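Local coordinates for type I site-specific restriction-modification system, R (Restriction) subunit (Vibrio vulnificus, PDB 3H1T), which probably serves as the ATP-hydrolysing, DNA-translocating and DNA-cutting subunit of a type I restriction enzyme, here as a fragment with an N-terminal domain and two helicase-like domains, at residues A[374-380]-A[574-580]; A[518-523]-A[552-558]. All blocks are in the same frame, centred on the assembly; numbering follows the deposited sequence.

Contact 1 (A[374-380]-A[574-580])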
ATOM      1  N   TYR A 374      -6.258  13.445  -3.525  1.00 30.14           N
ATOM      2  CA  TYR A 374      -7.122  13.617  -4.692  1.00 31.58           C
ATOM      3  C   TYR A 374      -8.270  14.611  -4.538  1.00 32.97           C
ATOM      4  O   TYR A 374      -8.687  14.930  -3.426  1.00 33.39           O
ATOM      5  CB  TYR A 374      -7.701  12.244  -5.069  1.00 32.83           C
ATOM      6  CG  TYR A 374      -8.403  11.554  -3.906  1.00 34.02           C
ATOM      7  CD1 TYR A 374      -9.715  11.888  -3.555  1.00 32.70           C
ATOM      8  CD2 TYR A 374      -7.725  10.627  -3.099  1.00 34.26           C
ATOM      9  CE1 TYR A 374     -10.322  11.322  -2.437  1.00 29.26           C
ATOM     10  CE2 TYR A 374      -8.332  10.066  -1.982  1.00 32.16           C
ATOM     11  CZ  TYR A 374      -9.622  10.415  -1.655  1.00 32.34           C
ATOM     12  OH  TYR A 374     -10.182   9.845  -0.534  1.00 32.47           O
ATOM     13  N   ARG A 375      -8.762  15.100  -5.674  1.00 32.82           N
ATOM     14  CA  ARG A 375      -9.905  16.006  -5.707  1.00 32.80           C
ATOM     15  C   ARG A 375     -11.052  15.266  -6.377  1.00 32.85           C
ATOM     16  O   ARG A 375     -10.843  14.563  -7.364  1.00 31.93           O
ATOM     17  CB  ARG A 375      -9.618  17.263  -6.534  1.00 53.10           C
ATOM     18  CG  ARG A 375      -8.795  18.317  -5.847  1.00 60.74           C
ATOM     19  CD  ARG A 375      -7.332  17.935  -5.791  1.00 65.92           C
ATOM     20  NE  ARG A 375      -6.568  18.847  -4.943  1.00 71.23           N
ATOM     21  CZ  ARG A 375      -6.322  20.123  -5.234  1.00 74.00           C
ATOM     22  NH1 ARG A 375      -6.773  20.660  -6.366  1.00 74.80           N
ATOM     23  NH2 ARG A 375      -5.640  20.874  -4.376  1.00 74.26           N
ATOM     24  N   VAL A 376     -12.259  15.398  -5.847  1.00 32.69           N
ATOM     25  CA  VAL A 376     -13.383  14.755  -6.485  1.00 32.47           C
ATOM     26  C   VAL A 376     -14.256  15.806  -7.168  1.00 32.29           C
ATOM     27  O   VAL A 376     -14.569  16.845  -6.593  1.00 31.01           O
ATOM     28  CB  VAL A 376     -14.273  13.969  -5.497  1.00 26.31           C
ATOM     29  CG1 VAL A 376     -15.449  13.366  -6.260  1.00 23.61           C
ATOM     30  CG2 VAL A 376     -13.480  12.878  -4.813  1.00 26.62           C
ATOM     31  N   HIS A 377     -14.609  15.540  -8.419  1.00 37.38           N
ATOM     32  CA  HIS A 377     -15.468  16.421  -9.197  1.00 37.13           C
ATOM     33  C   HIS A 377     -16.607  15.519  -9.620  1.00 37.79           C
ATOM     34  O   HIS A 377     -16.468  14.718 -10.548  1.00 38.85           O
ATOM     35  CB  HIS A 377     -14.739  16.953 -10.431  1.00 40.14           C
ATOM     36  CG  HIS A 377     -13.471  17.684 -10.120  1.00 42.25           C
ATOM     37  ND1 HIS A 377     -13.424  18.764  -9.266  1.00 43.24           N
ATOM     38  CD2 HIS A 377     -12.203  17.496 -10.557  1.00 43.76           C
ATOM     39  CE1 HIS A 377     -12.182  19.211  -9.192  1.00 45.64           C
ATOM     40  NE2 HIS A 377     -11.422  18.460  -9.967  1.00 42.99           N
ATOM     41  N   ARG A 378     -17.713  15.607  -8.892  1.00 33.49           N
ATOM     42  CA  ARG A 378     -18.903  14.814  -9.162  1.00 33.64           C
ATOM     43  C   ARG A 378     -19.673  15.598 -10.231  1.00 34.55           C
ATOM     44  O   ARG A 378     -19.855  16.817 -10.111  1.00 34.86           O
ATOM     45  CB  ARG A 378     -19.710  14.685  -7.862  1.00 39.12           C
ATOM     46  CG  ARG A 378     -20.774  13.607  -7.827  1.00 40.85           C
ATOM     47  CD  ARG A 378     -20.797  12.888  -6.465  1.00 43.66           C
ATOM     48  NE  ARG A 378     -20.542  13.768  -5.326  1.00 44.71           N
ATOM     49  CZ  ARG A 378     -21.335  14.775  -4.969  1.00 49.65           C
ATOM     50  NH1 ARG A 378     -22.439  15.026  -5.664  1.00 49.97           N
ATOM     51  NH2 ARG A 378     -21.025  15.545  -3.930  1.00 49.17           N
ATOM     52  N   VAL A 379     -20.090  14.917 -11.291  1.00 32.23           N
ATOM     53  CA  VAL A 379     -20.828  15.571 -12.356  1.00 33.03           C
ATOM     54  C   VAL A 379     -22.158  14.885 -12.566  1.00 34.48           C
ATOM     55  O   VAL A 379     -22.196  13.721 -12.963  1.00 35.08           O
ATOM     56  CB  VAL A 379     -20.068  15.519 -13.680  1.00 27.03           C
ATOM     57  CG1 VAL A 379     -20.808  16.348 -14.724  1.00 25.93           C
ATOM     58  CG2 VAL A 379     -18.659  16.030 -13.475  1.00 26.15           C
ATOM     59  N   ILE A 380     -23.252  15.586 -12.298  1.00 29.41           N
ATOM     60  CA  ILE A 380     -24.551  14.977 -12.486  1.00 32.03           C
ATOM     61  C   ILE A 380     -25.310  15.629 -13.640  1.00 33.36           C
ATOM     62  O   ILE A 380     -25.212  16.840 -13.895  1.00 32.34           O
ATOM     63  CB  ILE A 380     -25.417  15.050 -11.194  1.00 53.29           C
ATOM     64  CG1 ILE A 380     -26.704  14.243 -11.390  1.00 54.80           C
ATOM     65  CG2 ILE A 380     -25.811  16.489 -10.897  1.00 53.05           C
ATOM     66  CD1 ILE A 380     -26.496  12.755 -11.550  1.00 57.64           C
ATOM     67  N   PRO A 574     -11.413  13.636   0.786  1.00 37.15           N
ATOM     68  CA  PRO A 574     -10.604  14.245  -0.269  1.00 37.45           C
ATOM     69  C   PRO A 574     -10.298  15.705   0.049  1.00 39.14           C
ATOM     70  O   PRO A 574     -11.013  16.341   0.825  1.00 39.63           O
ATOM     71  CB  PRO A 574     -11.483  14.082  -1.501  1.00 36.91           C
ATOM     72  CG  PRO A 574     -12.838  14.267  -0.938  1.00 36.80           C
ATOM     73  CD  PRO A 574     -12.795  13.408   0.319  1.00 36.97           C
ATOM     74  N   GLU A 575      -9.223  16.226  -0.534  1.00 42.40           N
ATOM     75  CA  GLU A 575      -8.836  17.607  -0.308  1.00 43.89           C
ATOM     76  C   GLU A 575      -9.989  18.503  -0.721  1.00 44.54           C
ATOM     77  O   GLU A 575     -10.457  19.321   0.061  1.00 46.04           O
ATOM     78  CB  GLU A 575      -7.588  17.938  -1.121  1.00 61.88           C
ATOM     79  CG  GLU A 575      -6.461  16.920  -0.956  1.00 65.11           C
ATOM     80  CD  GLU A 575      -5.753  17.005   0.386  1.00 68.57           C
ATOM     81  OE1 GLU A 575      -5.232  18.096   0.705  1.00 67.47           O
ATOM     82  OE2 GLU A 575      -5.699  15.982   1.106  1.00 67.18           O
ATOM     83  N   ILE A 576     -10.449  18.339  -1.951  1.00 39.03           N
ATOM     84  CA  ILE A 576     -11.563  19.121  -2.452  1.00 38.54           C
ATOM     85  C   ILE A 576     -12.600  18.156  -2.990  1.00 37.87           C
ATOM     86  O   ILE A 576     -12.270  17.077  -3.488  1.00 37.07           O
ATOM     87  CB  ILE A 576     -11.170  20.045  -3.627  1.00 51.11           C
ATOM     88  CG1 ILE A 576     -10.006  20.945  -3.239  1.00 52.31           C
ATOM     89  CG2 ILE A 576     -12.357  20.886  -4.030  1.00 49.12           C
ATOM     90  CD1 ILE A 576      -8.720  20.214  -3.164  1.00 55.17           C
ATOM     91  N   GLU A 577     -13.858  18.550  -2.881  1.00 40.32           N
ATOM     92  CA  GLU A 577     -14.942  17.742  -3.378  1.00 40.43           C
ATOM     93  C   GLU A 577     -16.078  18.647  -3.779  1.00 41.26           C
ATOM     94  O   GLU A 577     -16.669  19.323  -2.931  1.00 41.23           O
ATOM     95  CB  GLU A 577     -15.451  16.756  -2.323  1.00 50.59           C
ATOM     96  CG  GLU A 577     -16.615  15.891  -2.828  1.00 53.16           C
ATOM     97  CD  GLU A 577     -17.224  14.988  -1.757  1.00 57.59           C
ATOM     98  OE1 GLU A 577     -16.589  14.772  -0.700  1.00 57.48           O
ATOM     99  OE2 GLU A 577     -18.347  14.486  -1.979  1.00 58.75           O
ATOM    100  N   ASP A 578     -16.365  18.699  -5.075  1.00 46.89           N
ATOM    101  CA  ASP A 578     -17.482  19.493  -5.544  1.00 46.55           C
ATOM    102  C   ASP A 578     -18.307  18.726  -6.554  1.00 44.57           C
ATOM    103  O   ASP A 578     -17.904  17.676  -7.045  1.00 45.00           O
ATOM    104  CB  ASP A 578     -17.045  20.860  -6.102  1.00 56.98           C
ATOM    105  CG  ASP A 578     -15.813  20.789  -6.975  1.00 59.30           C
ATOM    106  OD1 ASP A 578     -15.700  19.868  -7.811  1.00 60.63           O
ATOM    107  OD2 ASP A 578     -14.957  21.687  -6.836  1.00 60.55           O
ATOM    108  N   GLU A 579     -19.480  19.265  -6.840  1.00 44.29           N
ATOM    109  CA  GLU A 579     -20.437  18.662  -7.736  1.00 42.37           C
ATOM    110  C   GLU A 579     -20.935  19.729  -8.699  1.00 42.12           C
ATOM    111  O   GLU A 579     -21.118  20.884  -8.312  1.00 42.49           O
ATOM    112  CB  GLU A 579     -21.569  18.112  -6.872  1.00 54.57           C
ATOM    113  CG  GLU A 579     -22.822  17.739  -7.582  1.00 59.45           C
ATOM    114  CD  GLU A 579     -23.974  17.590  -6.619  1.00 64.93           C
ATOM    115  OE1 GLU A 579     -23.831  16.839  -5.633  1.00 65.44           O
ATOM    116  OE2 GLU A 579     -25.024  18.221  -6.848  1.00 67.14           O
ATOM    117  N   VAL A 580     -21.114  19.354  -9.959  1.00 46.70           N
ATOM    118  CA  VAL A 580     -21.608  20.297 -10.951  1.00 45.29           C
ATOM    119  C   VAL A 580     -22.722  19.635 -11.736  1.00 45.54           C
ATOM    120  O   VAL A 580     -22.718  18.416 -11.928  1.00 46.98           O
ATOM    121  CB  VAL A 580     -20.492  20.738 -11.939  1.00 33.73           C
ATOM    122  CG1 VAL A 580     -19.448  21.561 -11.216  1.00 30.51           C
ATOM    123  CG2 VAL A 580     -19.873  19.525 -12.586  1.00 33.62           C
TER
HETATM  124  O   HOH W   1      -7.082  13.334  -0.482  1.00 38.99           O
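Two parallel strands pair here near one margin of the sheet of the second helicase-like domain. Strands 374-380 and 576-580 run at 15°, their axes 4.6 Å apart at the closest. From the loop, E575 N donates a hydrogen bond to Y374 O (3.2 Å). The ladder's hydrogen bonds follow: V376 N to I576 O (2.9 Å), D578 N to V376 O (3.0 Å), R378 N to D578 O and V580 N to R378 O (both 2.8 Å), and I380 N to V580 O (2.9 Å). On one face H377 ND1 donates to D578 OD1 at 2.9 Å, and V379 CG2 meets V580 CG2 at 3.8 Å. On the other, a long, weak salt bridge joins R378 NH2 to E577 OE2 (3.5 Å). E579 also pairs with R378, but NH1 and OE1 are modelled too close for sure positions. E575 forms a salt bridge with R60. The pair extends the parallel sheet, consistent with the RecA-like alpha/beta fold of SF2 helicases.

Contact 2 (A[518-523]-A[552-558]); sequences CKNVVL and FNIIDYT
Strands 518-523 and 552-556 are the two parallel strands of a beta-alpha-beta unit whose connecting helix is 530-537. Their axes lie 4.7 Å apart at 14°. N520, V521, V522 and L523 pair with N553, I554, I555 and D556, with CA-CA distances of 4.8 to 4.9 Å. Both backbones are extended through these pairs.

F552 (chi1 p) points toward the partner strand, its CD2 4.1 Å from V521 CG2. N553 N donates to K519 O (3.0 Å), and N553 O accepts from V521 N (2.8 Å). N520 and N553 are both m, and N553 ND2 donates to N520 OD1 at 2.9 Å. I554 (m, t) shares a face with V521 (t), with I554 CG1 4.4 Å from V521 CB. L523 (m, t) lies on this face too, against helix 530-537. I555 N donates to V521 O (3.0 Å), and I555 O accepts from L523 N (2.9 Å). I555 (m, p) puts CB 4.4 Å from CG2 of V522 (t), on the asparagine face. D556 (t) ends the strand, its OD1 3.6 Å from L523 CD1. Y557 (m), at phi/psi -95/-6, still donates from N to L523 O (3.0 Å), and Y557 CE2 lies 3.6 Å from V522 CG1. The ring stacks on F425, and its hydroxyl bonds H428. T558 N bonds D556 OD1 (3.1 Å), an Asx turn, as does T558 OG1 (2.6 Å).

The arrangement is characteristic of a RecA-like core. Its chemistry implies a buried, largely apolar sheet interior, held by a regular backbone ladder, with one side-chain amide pair on the face of V522 and I555.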
ATOM      1  N   CYS A 518      -0.279   9.251 -14.005  1.00 32.36           N
ATOM      2  CA  CYS A 518      -1.702   9.374 -14.301  1.00 32.77           C
ATOM      3  C   CYS A 518      -2.247  10.482 -13.391  1.00 31.82           C
ATOM      4  O   CYS A 518      -2.143  10.403 -12.161  1.00 30.52           O
ATOM      5  CB  CYS A 518      -2.432   8.052 -14.026  1.00 32.92           C
ATOM      6  SG  CYS A 518      -4.209   8.107 -14.379  1.00 31.13           S
ATOM      7  N   LYS A 519      -2.846  11.500 -14.003  1.00 32.96           N
ATOM      8  CA  LYS A 519      -3.356  12.640 -13.261  1.00 32.79           C
ATOM      9  C   LYS A 519      -4.875  12.755 -13.178  1.00 33.43           C
ATOM     10  O   LYS A 519      -5.383  13.487 -12.335  1.00 34.76           O
ATOM     11  CB  LYS A 519      -2.766  13.932 -13.840  1.00 36.16           C
ATOM     12  CG  LYS A 519      -1.242  14.025 -13.727  1.00 38.38           C
ATOM     13  CD  LYS A 519      -0.726  15.345 -14.304  1.00 38.60           C
ATOM     14  CE  LYS A 519       0.715  15.635 -13.900  1.00 39.71           C
ATOM     15  NZ  LYS A 519       0.963  17.111 -13.858  1.00 42.73           N
ATOM     16  N   ASN A 520      -5.595  12.055 -14.054  1.00 29.21           N
ATOM     17  CA  ASN A 520      -7.063  12.080 -14.043  1.00 28.14           C
ATOM     18  C   ASN A 520      -7.626  10.673 -14.098  1.00 27.17           C
ATOM     19  O   ASN A 520      -7.257   9.889 -14.956  1.00 29.20           O
ATOM     20  CB  ASN A 520      -7.654  12.841 -15.247  1.00 30.45           C
ATOM     21  CG  ASN A 520      -7.288  14.308 -15.274  1.00 30.79           C
ATOM     22  OD1 ASN A 520      -7.289  14.990 -14.249  1.00 32.52           O
ATOM     23  ND2 ASN A 520      -7.004  14.812 -16.469  1.00 28.67           N
ATOM     24  N   VAL A 521      -8.528  10.359 -13.182  1.00 30.53           N
ATOM     25  CA  VAL A 521      -9.170   9.054 -13.155  1.00 30.33           C
ATOM     26  C   VAL A 521     -10.644   9.345 -13.413  1.00 31.46           C
ATOM     27  O   VAL A 521     -11.307   9.994 -12.605  1.00 31.50           O
ATOM     28  CB  VAL A 521      -8.973   8.357 -11.782  1.00 38.42           C
ATOM     29  CG1 VAL A 521      -9.905   7.152 -11.670  1.00 40.23           C
ATOM     30  CG2 VAL A 521      -7.521   7.883 -11.628  1.00 38.60           C
ATOM     31  N   VAL A 522     -11.161   8.866 -14.540  1.00 27.55           N
ATOM     32  CA  VAL A 522     -12.540   9.146 -14.922  1.00 27.78           C
ATOM     33  C   VAL A 522     -13.558   7.995 -14.875  1.00 27.86           C
ATOM     34  O   VAL A 522     -13.353   6.937 -15.471  1.00 29.55           O
ATOM     35  CB  VAL A 522     -12.553   9.761 -16.341  1.00 24.72           C
ATOM     36  CG1 VAL A 522     -13.937  10.271 -16.683  1.00 23.93           C
ATOM     37  CG2 VAL A 522     -11.529  10.899 -16.416  1.00 22.35           C
ATOM     38  N   LEU A 523     -14.674   8.231 -14.199  1.00 31.15           N
ATOM     39  CA  LEU A 523     -15.730   7.228 -14.048  1.00 32.98           C
ATOM     40  C   LEU A 523     -16.930   7.389 -14.997  1.00 33.32           C
ATOM     41  O   LEU A 523     -17.694   8.349 -14.895  1.00 31.67           O
ATOM     42  CB  LEU A 523     -16.244   7.249 -12.604  1.00 45.71           C
ATOM     43  CG  LEU A 523     -15.302   6.857 -11.474  1.00 47.62           C
ATOM     44  CD1 LEU A 523     -16.023   7.005 -10.139  1.00 49.91           C
ATOM     45  CD2 LEU A 523     -14.860   5.424 -11.662  1.00 50.58           C
ATOM     46  N   PHE A 552      -4.045  13.908  -7.729  1.00 31.67           N
ATOM     47  CA  PHE A 552      -4.854  13.621  -8.906  1.00 30.04           C
ATOM     48  C   PHE A 552      -6.338  13.931  -8.751  1.00 31.57           C
ATOM     49  O   PHE A 552      -6.822  14.164  -7.643  1.00 32.74           O
ATOM     50  CB  PHE A 552      -4.694  12.156  -9.321  1.00 26.15           C
ATOM     51  CG  PHE A 552      -5.286  11.180  -8.356  1.00 23.61           C
ATOM     52  CD1 PHE A 552      -4.678  10.930  -7.117  1.00 26.43           C
ATOM     53  CD2 PHE A 552      -6.439  10.478  -8.690  1.00 20.98           C
ATOM     54  CE1 PHE A 552      -5.215   9.987  -6.231  1.00 21.77           C
ATOM     55  CE2 PHE A 552      -6.984   9.537  -7.813  1.00 22.28           C
ATOM     56  CZ  PHE A 552      -6.375   9.288  -6.583  1.00 22.75           C
ATOM     57  N   ASN A 553      -7.050  13.930  -9.878  1.00 30.56           N
ATOM     58  CA  ASN A 553      -8.485  14.201  -9.927  1.00 30.63           C
ATOM     59  C   ASN A 553      -9.292  12.954 -10.210  1.00 30.06           C
ATOM     60  O   ASN A 553      -8.857  12.080 -10.945  1.00 31.01           O
ATOM     61  CB  ASN A 553      -8.823  15.198 -11.055  1.00 28.58           C
ATOM     62  CG  ASN A 553      -8.057  16.470 -10.966  1.00 31.08           C
ATOM     63  OD1 ASN A 553      -8.328  17.305 -10.107  1.00 32.99           O
ATOM     64  ND2 ASN A 553      -7.082  16.635 -11.848  1.00 30.83           N
ATOM     65  N   ILE A 554     -10.474  12.890  -9.618  1.00 36.26           N
ATOM     66  CA  ILE A 554     -11.400  11.806  -9.868  1.00 35.20           C
ATOM     67  C   ILE A 554     -12.660  12.491 -10.381  1.00 36.38           C
ATOM     68  O   ILE A 554     -13.392  13.110  -9.610  1.00 35.44           O
ATOM     69  CB  ILE A 554     -11.742  11.023  -8.597  1.00 32.47           C
ATOM     70  CG1 ILE A 554     -10.524  10.216  -8.119  1.00 32.07           C
ATOM     71  CG2 ILE A 554     -12.902  10.087  -8.871  1.00 30.90           C
ATOM     72  CD1 ILE A 554     -10.792   9.456  -6.792  1.00 31.43           C
ATOM     73  N   ILE A 555     -12.865  12.444 -11.693  1.00 28.73           N
ATOM     74  CA  ILE A 555     -14.047  13.035 -12.304  1.00 29.30           C
ATOM     75  C   ILE A 555     -15.097  11.917 -12.356  1.00 30.07           C
ATOM     76  O   ILE A 555     -14.887  10.880 -12.991  1.00 30.44           O
ATOM     77  CB  ILE A 555     -13.739  13.555 -13.728  1.00 37.47           C
ATOM     78  CG1 ILE A 555     -12.722  14.699 -13.695  1.00 37.78           C
ATOM     79  CG2 ILE A 555     -14.994  14.093 -14.355  1.00 39.33           C
ATOM     80  CD1 ILE A 555     -11.294  14.280 -13.408  1.00 40.88           C
ATOM     81  N   ASP A 556     -16.211  12.121 -11.652  1.00 41.27           N
ATOM     82  CA  ASP A 556     -17.297  11.130 -11.551  1.00 41.81           C
ATOM     83  C   ASP A 556     -18.553  11.502 -12.356  1.00 41.86           C
ATOM     84  O   ASP A 556     -19.312  12.397 -11.963  1.00 42.24           O
ATOM     85  CB  ASP A 556     -17.676  10.970 -10.069  1.00 35.78           C
ATOM     86  CG  ASP A 556     -18.544   9.752  -9.801  1.00 35.17           C
ATOM     87  OD1 ASP A 556     -18.930   9.052 -10.757  1.00 33.84           O
ATOM     88  OD2 ASP A 556     -18.845   9.495  -8.618  1.00 37.60           O
ATOM     89  N   TYR A 557     -18.784  10.795 -13.462  1.00 37.61           N
ATOM     90  CA  TYR A 557     -19.936  11.045 -14.333  1.00 36.36           C
ATOM     91  C   TYR A 557     -21.114  10.140 -14.016  1.00 38.64           C
ATOM     92  O   TYR A 557     -22.192  10.300 -14.591  1.00 38.76           O
ATOM     93  CB  TYR A 557     -19.534  10.854 -15.800  1.00 34.51           C
ATOM     94  CG  TYR A 557     -18.655  11.966 -16.327  1.00 33.43           C
ATOM     95  CD1 TYR A 557     -19.174  13.246 -16.531  1.00 30.45           C
ATOM     96  CD2 TYR A 557     -17.300  11.748 -16.598  1.00 32.59           C
ATOM     97  CE1 TYR A 557     -18.372  14.279 -16.983  1.00 29.55           C
ATOM     98  CE2 TYR A 557     -16.481  12.787 -17.050  1.00 31.09           C
ATOM     99  CZ  TYR A 557     -17.028  14.048 -17.239  1.00 28.95           C
ATOM    100  OH  TYR A 557     -16.242  15.070 -17.691  1.00 29.92           O
ATOM    101  N   THR A 558     -20.910   9.184 -13.116  1.00 34.45           N
ATOM    102  CA  THR A 558     -21.983   8.281 -12.738  1.00 35.65           C
ATOM    103  C   THR A 558     -22.979   9.036 -11.860  1.00 37.93           C
ATOM    104  O   THR A 558     -24.166   8.710 -11.824  1.00 38.25           O
ATOM    105  CB  THR A 558     -21.442   7.060 -11.940  1.00 39.85           C
ATOM    106  OG1 THR A 558     -21.025   7.480 -10.634  1.00 38.58           O
ATOM    107  CG2 THR A 558     -20.251   6.450 -12.655  1.00 39.55           C
TER

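Contacts 1 and 2 belong to one sheet. Strands 374-381 and 552-556 are neighbours in it, so four adjacent parallel strands run 518-524, 552-556, 374-381, 576-582. The centres of the contacts lie 9 Å apart. R375 O to I554 N (2.8 Å) and V379 N to D556 O (2.7 Å) are probable hydrogen bonds between them, and H377 NE2 makes a weak one to N553 OD1. Contact 2 is core: most of its residues are buried, and aliphatic and aromatic groups dominate. Contact 1 is only partly buried, and exposed acids on 574-580 give it salt bridges. In sequence, contact 2 falls within the 193 residues that separate the two segments of contact 1.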